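Long-range contact in Adhesin/hemolysin (Burkholderia pseudomallei 1026a, PDB 4G6V), which is the toxic component of a contact-dependent growth inhibition system, a tRNase delivered into closely related neighbouring bacteria and complexed here with its immunity protein CdiI: residues V111-V122 and Q147-L156. Sequence-based numbering, arbitrary orientation.
Sequences VRNIATTISNKV and QINSYPIPGL
Gln147, in the last turn of helix 141-150, lies against the first turns of helix 111-123, and its atoms pass from Val111 to Ala115 and then to Arg112. Its CB touches Val111 CG1 at 3.8 Å. With CG anti to the backbone N (chi1 -174°), the next carbon is carried forward onto Ala115, CG to CB 3.8 Å. The chain then bends at chi2 (81°), which turns the amide over Arg112: CD and NE2 both lie near Arg112 CG, and OE1 is 3.6 Å from that same carbon. A long, flexible residue with a polar end suits this border, since its methylenes pack on Val111 and Ala115 while the amide rests on the aliphatic base of an exposed arginine. Ala115, having just a methyl, leaves room for those methylenes.

Beyond the helix end the chain runs on as a loop beside the same face. Ile153 sends its two branches to different places: CG2 sits on Ser119, 3.5 Å from OG, where a small residue leaves room for the methyl, and CD1 reaches Ile118 CG2 at 4.1 Å. Leu156 CD1 meets that same Ile118 methyl, whereas Ile148 CD1 meets Ile118 CD1 at 4.3 Å. Val122 CG1 lies 3.4 Å from Pro154 O, against the type II turn from Ile153 to Leu156; Gly155 supplies the positive phi that this turn requires.

Lys121, a probable active-site residue, forms salt bridges with Asp4 and Asp96 of the CdiI chain; it and Ile118 both pack on Tyr104 of strand 99-104. In this PDDEXK-type nuclease fold, helix 111-123 links parallel strands 99-104 and 129-133, and helix 141-150 with its loop links 129-133 and 159-162, so two consecutive beta-alpha-beta crossovers pack their helices side by side.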
ATOM      1  N   VAL A 111      -0.314 -12.046 -10.147  1.00 41.80           N
ATOM      2  CA  VAL A 111       0.797 -12.335  -9.242  1.00 43.81           C
ATOM      3  C   VAL A 111       2.042 -11.461  -9.439  1.00 34.85           C
ATOM      4  O   VAL A 111       2.659 -11.018  -8.467  1.00 27.79           O
ATOM      5  CB  VAL A 111       1.176 -13.822  -9.320  1.00 39.17           C
ATOM      6  CG1 VAL A 111       2.524 -14.043  -8.709  1.00 36.98           C
ATOM      7  CG2 VAL A 111       0.092 -14.662  -8.628  1.00 29.69           C
ATOM      8  N   ARG A 112       2.396 -11.198 -10.694  1.00 41.79           N
ATOM      9  CA  ARG A 112       3.541 -10.341 -10.982  1.00 45.84           C
ATOM     10  C   ARG A 112       3.304  -8.947 -10.417  1.00 41.65           C
ATOM     11  O   ARG A 112       4.179  -8.366  -9.748  1.00 36.03           O
ATOM     12  CB  ARG A 112       3.818 -10.296 -12.487  1.00 43.31           C
ATOM     13  CG  ARG A 112       4.204 -11.667 -13.040  1.00 66.06           C
ATOM     14  CD  ARG A 112       4.602 -11.663 -14.535  1.00 76.60           C
ATOM     15  NE  ARG A 112       4.325 -12.978 -15.131  1.00 86.75           N
ATOM     16  CZ  ARG A 112       4.268 -13.227 -16.445  1.00 91.57           C
ATOM     17  NH1 ARG A 112       4.477 -12.258 -17.325  1.00 95.89           N
ATOM     18  NH2 ARG A 112       4.019 -14.450 -16.904  1.00 90.61           N
ATOM     19  N   ASN A 113       2.103  -8.434 -10.664  1.00 34.99           N
ATOM     20  CA  ASN A 113       1.710  -7.112 -10.188  1.00 36.68           C
ATOM     21  C   ASN A 113       1.687  -7.057  -8.666  1.00 34.74           C
ATOM     22  O   ASN A 113       2.086  -6.054  -8.057  1.00 30.96           O
ATOM     23  CB  ASN A 113       0.360  -6.705 -10.787  1.00 33.78           C
ATOM     24  CG  ASN A 113       0.449  -6.399 -12.285  1.00 38.27           C
ATOM     25  OD1 ASN A 113       1.435  -6.718 -12.943  1.00 45.56           O
ATOM     26  ND2 ASN A 113      -0.586  -5.781 -12.822  1.00 51.07           N
ATOM     27  N   ILE A 114       1.238  -8.149  -8.058  1.00 25.33           N
ATOM     28  CA  ILE A 114       1.266  -8.254  -6.616  1.00 30.47           C
ATOM     29  C   ILE A 114       2.694  -8.090  -6.109  1.00 29.30           C
ATOM     30  O   ILE A 114       2.933  -7.338  -5.163  1.00 24.36           O
ATOM     31  CB  ILE A 114       0.681  -9.595  -6.122  1.00 33.54           C
ATOM     32  CG1 ILE A 114      -0.765  -9.734  -6.588  1.00 26.79           C
ATOM     33  CG2 ILE A 114       0.790  -9.706  -4.594  1.00 21.83           C
ATOM     34  CD1 ILE A 114      -1.582 -10.697  -5.771  1.00 26.69           C
ATOM     35  N   ALA A 115       3.635  -8.784  -6.742  1.00 28.01           N
ATOM     36  CA  ALA A 115       5.055  -8.595  -6.416  1.00 36.64           C
ATOM     37  C   ALA A 115       5.490  -7.150  -6.648  1.00 31.66           C
ATOM     38  O   ALA A 115       6.092  -6.546  -5.756  1.00 31.22           O
ATOM     39  CB  ALA A 115       5.958  -9.555  -7.202  1.00 29.52           C
ATOM     40  N   THR A 116       5.188  -6.603  -7.833  1.00 24.09           N
ATOM     41  CA  THR A 116       5.580  -5.230  -8.154  1.00 31.04           C
ATOM     42  C   THR A 116       5.092  -4.291  -7.049  1.00 32.74           C
ATOM     43  O   THR A 116       5.767  -3.335  -6.654  1.00 32.05           O
ATOM     44  CB  THR A 116       4.997  -4.749  -9.517  1.00 38.94           C
ATOM     45  OG1 THR A 116       5.529  -5.531 -10.596  1.00 40.52           O
ATOM     46  CG2 THR A 116       5.332  -3.287  -9.766  1.00 19.37           C
ATOM     47  N   THR A 117       3.913  -4.601  -6.538  1.00 31.43           N
ATOM     48  CA  THR A 117       3.241  -3.737  -5.590  1.00 32.52           C
ATOM     49  C   THR A 117       3.969  -3.794  -4.267  1.00 32.84           C
ATOM     50  O   THR A 117       4.334  -2.768  -3.705  1.00 34.47           O
ATOM     51  CB  THR A 117       1.730  -4.133  -5.479  1.00 30.35           C
ATOM     52  OG1 THR A 117       1.117  -3.910  -6.755  1.00 22.80           O
ATOM     53  CG2 THR A 117       0.992  -3.322  -4.419  1.00 20.61           C
ATOM     54  N   ILE A 118       4.186  -5.007  -3.782  1.00 34.19           N
ATOM     55  CA  ILE A 118       4.969  -5.229  -2.585  1.00 26.37           C
ATOM     56  C   ILE A 118       6.327  -4.541  -2.690  1.00 33.39           C
ATOM     57  O   ILE A 118       6.718  -3.757  -1.809  1.00 32.45           O
ATOM     58  CB  ILE A 118       5.228  -6.725  -2.382  1.00 29.31           C
ATOM     59  CG1 ILE A 118       4.010  -7.388  -1.743  1.00 36.36           C
ATOM     60  CG2 ILE A 118       6.439  -6.933  -1.477  1.00 40.46           C
ATOM     61  CD1 ILE A 118       3.961  -8.887  -1.948  1.00 35.16           C
ATOM     62  N   SER A 119       7.054  -4.859  -3.757  1.00 31.86           N
ATOM     63  CA  SER A 119       8.374  -4.270  -4.000  1.00 31.12           C
ATOM     64  C   SER A 119       8.355  -2.760  -3.766  1.00 32.02           C
ATOM     65  O   SER A 119       9.174  -2.235  -2.995  1.00 26.44           O
ATOM     66  CB  SER A 119       8.846  -4.582  -5.420  1.00 26.73           C
ATOM     67  OG  SER A 119      10.205  -4.234  -5.578  1.00 30.87           O
ATOM     68  N   ASN A 120       7.394  -2.073  -4.400  1.00 27.79           N
ATOM     69  CA  ASN A 120       7.269  -0.625  -4.239  1.00 28.65           C
ATOM     70  C   ASN A 120       6.775  -0.123  -2.885  1.00 30.82           C
ATOM     71  O   ASN A 120       7.203   0.940  -2.416  1.00 32.15           O
ATOM     72  CB  ASN A 120       6.495  -0.016  -5.389  1.00 17.32           C
ATOM     73  CG  ASN A 120       7.304  -0.008  -6.672  1.00 30.60           C
ATOM     74  OD1 ASN A 120       8.231   0.797  -6.837  1.00 27.71           O
ATOM     75  ND2 ASN A 120       7.000  -0.938  -7.569  1.00 29.91           N
ATOM     76  N   LYS A 121       5.899  -0.896  -2.252  1.00 22.71           N
ATOM     77  CA  LYS A 121       5.516  -0.619  -0.882  1.00 32.21           C
ATOM     78  C   LYS A 121       6.767  -0.623  -0.014  1.00 28.11           C
ATOM     79  O   LYS A 121       6.889   0.168   0.912  1.00 27.22           O
ATOM     80  CB  LYS A 121       4.514  -1.658  -0.373  1.00 31.38           C
ATOM     81  CG  LYS A 121       3.077  -1.303  -0.624  1.00 26.96           C
ATOM     82  CD  LYS A 121       2.204  -2.534  -0.559  1.00 36.67           C
ATOM     83  CE  LYS A 121       0.722  -2.226  -0.787  1.00 29.90           C
ATOM     84  NZ  LYS A 121       0.160  -1.255   0.205  1.00 36.04           N
ATOM     85  N   VAL A 122       7.694  -1.521  -0.323  1.00 31.34           N
ATOM     86  CA  VAL A 122       8.985  -1.541   0.359  1.00 34.32           C
ATOM     87  C   VAL A 122       9.879  -0.364  -0.053  1.00 33.23           C
ATOM     88  O   VAL A 122      10.243   0.454   0.793  1.00 38.73           O
ATOM     89  CB  VAL A 122       9.725  -2.881   0.164  1.00 36.72           C
ATOM     90  CG1 VAL A 122      11.177  -2.806   0.722  1.00 24.99           C
ATOM     91  CG2 VAL A 122       8.919  -4.015   0.810  1.00 27.74           C
ATOM     92  N   GLN A 147       7.225 -16.501  -7.237  1.00 50.87           N
ATOM     93  CA  GLN A 147       7.529 -15.175  -7.773  1.00 51.45           C
ATOM     94  C   GLN A 147       8.533 -14.418  -6.895  1.00 56.45           C
ATOM     95  O   GLN A 147       9.585 -13.969  -7.373  1.00 54.60           O
ATOM     96  CB  GLN A 147       6.239 -14.358  -7.936  1.00 45.70           C
ATOM     97  CG  GLN A 147       6.434 -13.012  -8.614  1.00 43.12           C
ATOM     98  CD  GLN A 147       6.518 -13.122 -10.134  1.00 68.30           C
ATOM     99  OE1 GLN A 147       5.833 -13.951 -10.752  1.00 67.96           O
ATOM    100  NE2 GLN A 147       7.355 -12.278 -10.748  1.00 50.00           N
ATOM    101  N   ILE A 148       8.214 -14.293  -5.611  1.00 46.30           N
ATOM    102  CA  ILE A 148       9.101 -13.610  -4.668  1.00 51.55           C
ATOM    103  C   ILE A 148      10.475 -14.278  -4.549  1.00 51.23           C
ATOM    104  O   ILE A 148      11.450 -13.635  -4.157  1.00 56.37           O
ATOM    105  CB  ILE A 148       8.448 -13.468  -3.279  1.00 47.38           C
ATOM    106  CG1 ILE A 148       7.219 -12.564  -3.389  1.00 49.46           C
ATOM    107  CG2 ILE A 148       9.420 -12.884  -2.284  1.00 34.49           C
ATOM    108  CD1 ILE A 148       6.507 -12.324  -2.095  1.00 40.38           C
ATOM    109  N   ASN A 149      10.560 -15.558  -4.901  1.00 52.83           N
ATOM    110  CA  ASN A 149      11.838 -16.263  -4.827  1.00 58.07           C
ATOM    111  C   ASN A 149      12.691 -16.158  -6.091  1.00 60.36           C
ATOM    112  O   ASN A 149      13.911 -16.005  -6.007  1.00 68.83           O
ATOM    113  CB  ASN A 149      11.666 -17.724  -4.390  1.00 50.40           C
ATOM    114  CG  ASN A 149      11.360 -17.853  -2.904  1.00 65.53           C
ATOM    115  OD1 ASN A 149      11.699 -16.960  -2.116  1.00 60.95           O
ATOM    116  ND2 ASN A 149      10.718 -18.966  -2.509  1.00 53.80           N
ATOM    117  N   SER A 150      12.073 -16.228  -7.262  1.00 57.26           N
ATOM    118  CA  SER A 150      12.863 -16.141  -8.490  1.00 60.73           C
ATOM    119  C   SER A 150      13.330 -14.720  -8.797  1.00 49.79           C
ATOM    120  O   SER A 150      14.179 -14.510  -9.658  1.00 53.99           O
ATOM    121  CB  SER A 150      12.116 -16.764  -9.665  1.00 56.52           C
ATOM    122  OG  SER A 150      12.126 -18.178  -9.525  1.00 55.31           O
ATOM    123  N   TYR A 151      12.789 -13.758  -8.060  1.00 52.82           N
ATOM    124  CA  TYR A 151      13.134 -12.356  -8.235  1.00 57.41           C
ATOM    125  C   TYR A 151      13.161 -11.675  -6.875  1.00 49.55           C
ATOM    126  O   TYR A 151      12.214 -11.015  -6.478  1.00 51.75           O
ATOM    127  CB  TYR A 151      12.130 -11.668  -9.176  1.00 56.58           C
ATOM    128  CG  TYR A 151      12.046 -12.311 -10.547  1.00 62.94           C
ATOM    129  CD1 TYR A 151      11.074 -13.268 -10.838  1.00 58.07           C
ATOM    130  CD2 TYR A 151      12.957 -11.980 -11.544  1.00 68.46           C
ATOM    131  CE1 TYR A 151      11.008 -13.868 -12.101  1.00 61.91           C
ATOM    132  CE2 TYR A 151      12.902 -12.573 -12.805  1.00 59.99           C
ATOM    133  CZ  TYR A 151      11.932 -13.514 -13.081  1.00 62.52           C
ATOM    134  OH  TYR A 151      11.899 -14.101 -14.331  1.00 54.80           O
ATOM    135  N   PRO A 152      14.257 -11.840  -6.139  1.00 58.80           N
ATOM    136  CA  PRO A 152      14.223 -11.252  -4.797  1.00 59.79           C
ATOM    137  C   PRO A 152      13.868  -9.764  -4.838  1.00 54.52           C
ATOM    138  O   PRO A 152      14.131  -9.051  -5.815  1.00 56.01           O
ATOM    139  CB  PRO A 152      15.651 -11.475  -4.282  1.00 52.98           C
ATOM    140  CG  PRO A 152      16.113 -12.707  -5.018  1.00 52.96           C
ATOM    141  CD  PRO A 152      15.515 -12.558  -6.402  1.00 57.03           C
ATOM    142  N   ILE A 153      13.250  -9.302  -3.767  1.00 38.92           N
ATOM    143  CA  ILE A 153      12.785  -7.935  -3.694  1.00 29.19           C
ATOM    144  C   ILE A 153      13.628  -7.211  -2.659  1.00 30.02           C
ATOM    145  O   ILE A 153      13.571  -7.526  -1.465  1.00 30.62           O
ATOM    146  CB  ILE A 153      11.289  -7.917  -3.319  1.00 28.90           C
ATOM    147  CG1 ILE A 153      10.459  -8.540  -4.436  1.00 29.66           C
ATOM    148  CG2 ILE A 153      10.772  -6.515  -3.021  1.00 32.45           C
ATOM    149  CD1 ILE A 153       9.025  -8.781  -4.034  1.00 30.13           C
ATOM    150  N   PRO A 154      14.447  -6.254  -3.106  1.00 31.20           N
ATOM    151  CA  PRO A 154      15.340  -5.587  -2.145  1.00 31.28           C
ATOM    152  C   PRO A 154      14.559  -5.002  -0.973  1.00 38.85           C
ATOM    153  O   PRO A 154      13.503  -4.411  -1.169  1.00 26.70           O
ATOM    154  CB  PRO A 154      15.986  -4.470  -2.971  1.00 32.25           C
ATOM    155  CG  PRO A 154      15.993  -5.005  -4.390  1.00 25.28           C
ATOM    156  CD  PRO A 154      14.702  -5.841  -4.498  1.00 30.56           C
ATOM    157  N   GLY A 155      15.072  -5.215   0.238  1.00 46.41           N
ATOM    158  CA  GLY A 155      14.529  -4.618   1.445  1.00 28.45           C
ATOM    159  C   GLY A 155      13.467  -5.454   2.113  1.00 33.71           C
ATOM    160  O   GLY A 155      13.136  -5.225   3.290  1.00 37.63           O
ATOM    161  N   LEU A 156      12.941  -6.429   1.373  1.00 32.84           N
ATOM    162  CA  LEU A 156      11.774  -7.189   1.826  1.00 38.98           C
ATOM    163  C   LEU A 156      12.101  -8.084   3.021  1.00 38.42           C
ATOM    164  O   LEU A 156      13.093  -8.808   3.004  1.00 45.27           O
ATOM    165  CB  LEU A 156      11.148  -8.002   0.667  1.00 32.22           C
ATOM    166  CG  LEU A 156       9.963  -8.902   1.031  1.00 37.95           C
ATOM    167  CD1 LEU A 156       8.866  -8.091   1.736  1.00 32.89           C
ATOM    168  CD2 LEU A 156       9.416  -9.649  -0.177  1.00 31.10           C
TER